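Local coordinates for putative transcriptional regulator TRANSCRIPTION REGULATOR protein (Rhizobium meliloti, PDB 5NLA) that probably binds DNA sequence-specifically as an AraC-like transcriptional activator and binds c-di-GMP to regulate extracellular polysaccharide production, at residues E58-W63 with D83-E88. Numbering follows the deposited sequence.
Sequences EQFRSW and DGFPAE
F85 turns its ring into the first turn of helix 59-67 and meets both F60 and W63, forming a three-membered aromatic cluster. The pair with F60 is T-shaped: the F60 edge is directed at the F85 face, with planes at 73° and centroids 5.1 Å apart. F60 CD1 sits 3.7 Å above the centre of the F85 ring, while CB of F60 and CB of F85 touch at 3.8 Å. W63 meets the same ring obliquely, its CD1 lying 3.4 Å from F85 CE2. CG of F85 is anti to its own backbone N (chi1 -167°), placing CG near F60 CB.

Further along the chain, A87 makes a CH-pi contact: its CB lies 3.6 Å from the centroid of the W63 six-membered ring, over the face but shifted toward the rim at CE3 and CZ3. The cluster joins helix 59-67 to the loop leading into strand 88-94 of the seven-stranded antiparallel sheet. T104 of the adjacent strand 97-104 touches both W63 and F85, and L75 packs on both phenylalanines.

One polar bond joins the segments. F85 N donates to Q59 OE1 at 2.9 Å in a nearly straight bond (170°), reaching the oxygen from slightly out of the carbonyl plane. NE2 of Q59 bonds to P56 O, so bonds at both OE1 and NE2 fix the rotation of the amide. Just before F85, G84 has backbone angles that suit glycine, and its CA lies 3.7 Å from Q59 OE1.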
# COMPACT_ATOMS: atom_id res chain seq x y z
N GLU A 58 12.36 -13.59 -20.82
CA GLU A 58 12.99 -12.46 -20.08
C GLU A 58 11.94 -11.75 -19.21
O GLU A 58 11.38 -10.71 -19.55
CB GLU A 58 13.78 -11.53 -20.99
CG GLU A 58 15.27 -11.90 -21.03
CD GLU A 58 15.57 -13.35 -21.43
OE1 GLU A 58 15.50 -14.25 -20.56
OE2 GLU A 58 15.91 -13.61 -22.61
N GLN A 59 11.75 -12.37 -18.05
CA GLN A 59 10.58 -12.25 -17.20
C GLN A 59 10.74 -11.16 -16.14
O GLN A 59 9.75 -10.58 -15.67
CB GLN A 59 10.37 -13.62 -16.53
CG GLN A 59 10.27 -14.77 -17.53
CD GLN A 59 10.38 -16.17 -16.95
OE1 GLN A 59 10.90 -16.39 -15.87
NE2 GLN A 59 9.89 -17.13 -17.69
N PHE A 60 11.99 -10.91 -15.74
CA PHE A 60 12.30 -9.89 -14.77
C PHE A 60 11.92 -8.53 -15.31
O PHE A 60 11.25 -7.76 -14.64
CB PHE A 60 13.77 -9.88 -14.41
CG PHE A 60 14.14 -8.74 -13.54
CD1 PHE A 60 13.68 -8.68 -12.24
CD2 PHE A 60 14.88 -7.67 -14.03
CE1 PHE A 60 13.99 -7.62 -11.43
CE2 PHE A 60 15.18 -6.59 -13.22
CZ PHE A 60 14.74 -6.58 -11.92
N ARG A 61 12.38 -8.25 -16.53
CA ARG A 61 12.03 -7.01 -17.21
C ARG A 61 10.50 -6.78 -17.21
O ARG A 61 10.05 -5.68 -16.90
CB ARG A 61 12.64 -6.95 -18.62
CG ARG A 61 14.16 -6.82 -18.61
CD ARG A 61 14.73 -6.22 -19.90
NE ARG A 61 14.41 -7.02 -21.08
CZ ARG A 61 15.17 -8.00 -21.60
NH1 ARG A 61 16.34 -8.36 -21.06
NH2 ARG A 61 14.74 -8.64 -22.69
N SER A 62 9.71 -7.81 -17.52
CA SER A 62 8.24 -7.71 -17.43
C SER A 62 7.79 -7.43 -16.01
O SER A 62 7.04 -6.48 -15.75
CB SER A 62 7.56 -8.97 -17.94
OG SER A 62 6.18 -8.94 -17.62
N TRP A 63 8.24 -8.25 -15.08
CA TRP A 63 7.93 -8.04 -13.67
C TRP A 63 8.21 -6.61 -13.19
O TRP A 63 7.42 -6.02 -12.44
CB TRP A 63 8.71 -9.04 -12.82
CG TRP A 63 8.48 -8.86 -11.38
CD1 TRP A 63 9.31 -8.25 -10.50
CD2 TRP A 63 7.34 -9.27 -10.66
NE1 TRP A 63 8.75 -8.26 -9.25
CE2 TRP A 63 7.54 -8.89 -9.33
CE3 TRP A 63 6.17 -9.94 -11.00
CZ2 TRP A 63 6.62 -9.14 -8.33
CZ3 TRP A 63 5.24 -10.21 -10.00
CH2 TRP A 63 5.47 -9.81 -8.69
N ASP A 83 18.74 -16.45 -16.37
CA ASP A 83 18.17 -17.41 -15.41
C ASP A 83 16.63 -17.45 -15.41
O ASP A 83 16.05 -18.48 -15.14
CB ASP A 83 18.68 -17.12 -13.97
CG ASP A 83 20.21 -17.24 -13.82
OD1 ASP A 83 20.85 -18.03 -14.56
OD2 ASP A 83 20.78 -16.54 -12.95
N GLY A 84 15.99 -16.32 -15.68
CA GLY A 84 14.54 -16.22 -15.57
C GLY A 84 14.17 -15.61 -14.24
O GLY A 84 15.02 -15.35 -13.38
N PHE A 85 12.87 -15.36 -14.06
CA PHE A 85 12.37 -14.70 -12.88
C PHE A 85 10.89 -15.04 -12.69
O PHE A 85 10.01 -14.20 -12.95
CB PHE A 85 12.60 -13.19 -13.02
CG PHE A 85 12.41 -12.44 -11.74
CD1 PHE A 85 13.47 -12.28 -10.86
CD2 PHE A 85 11.18 -11.85 -11.42
CE1 PHE A 85 13.31 -11.59 -9.67
CE2 PHE A 85 11.01 -11.15 -10.23
CZ PHE A 85 12.08 -11.02 -9.35
N PRO A 86 10.60 -16.27 -12.21
CA PRO A 86 9.22 -16.74 -12.10
C PRO A 86 8.46 -16.05 -10.96
O PRO A 86 8.76 -16.27 -9.79
CB PRO A 86 9.40 -18.23 -11.80
CG PRO A 86 10.69 -18.31 -11.07
CD PRO A 86 11.55 -17.17 -11.55
N ALA A 87 7.47 -15.24 -11.32
CA ALA A 87 6.73 -14.42 -10.36
C ALA A 87 5.24 -14.38 -10.70
O ALA A 87 4.85 -14.55 -11.85
CB ALA A 87 7.32 -13.02 -10.28
N GLU A 88 4.44 -14.16 -9.66
CA GLU A 88 2.99 -14.17 -9.74
C GLU A 88 2.43 -13.12 -8.80
O GLU A 88 2.84 -13.04 -7.64
CB GLU A 88 2.44 -15.52 -9.32
CG GLU A 88 1.83 -16.35 -10.44
CD GLU A 88 0.92 -17.44 -9.90
OE1 GLU A 88 1.24 -18.02 -8.83
OE2 GLU A 88 -0.12 -17.71 -10.54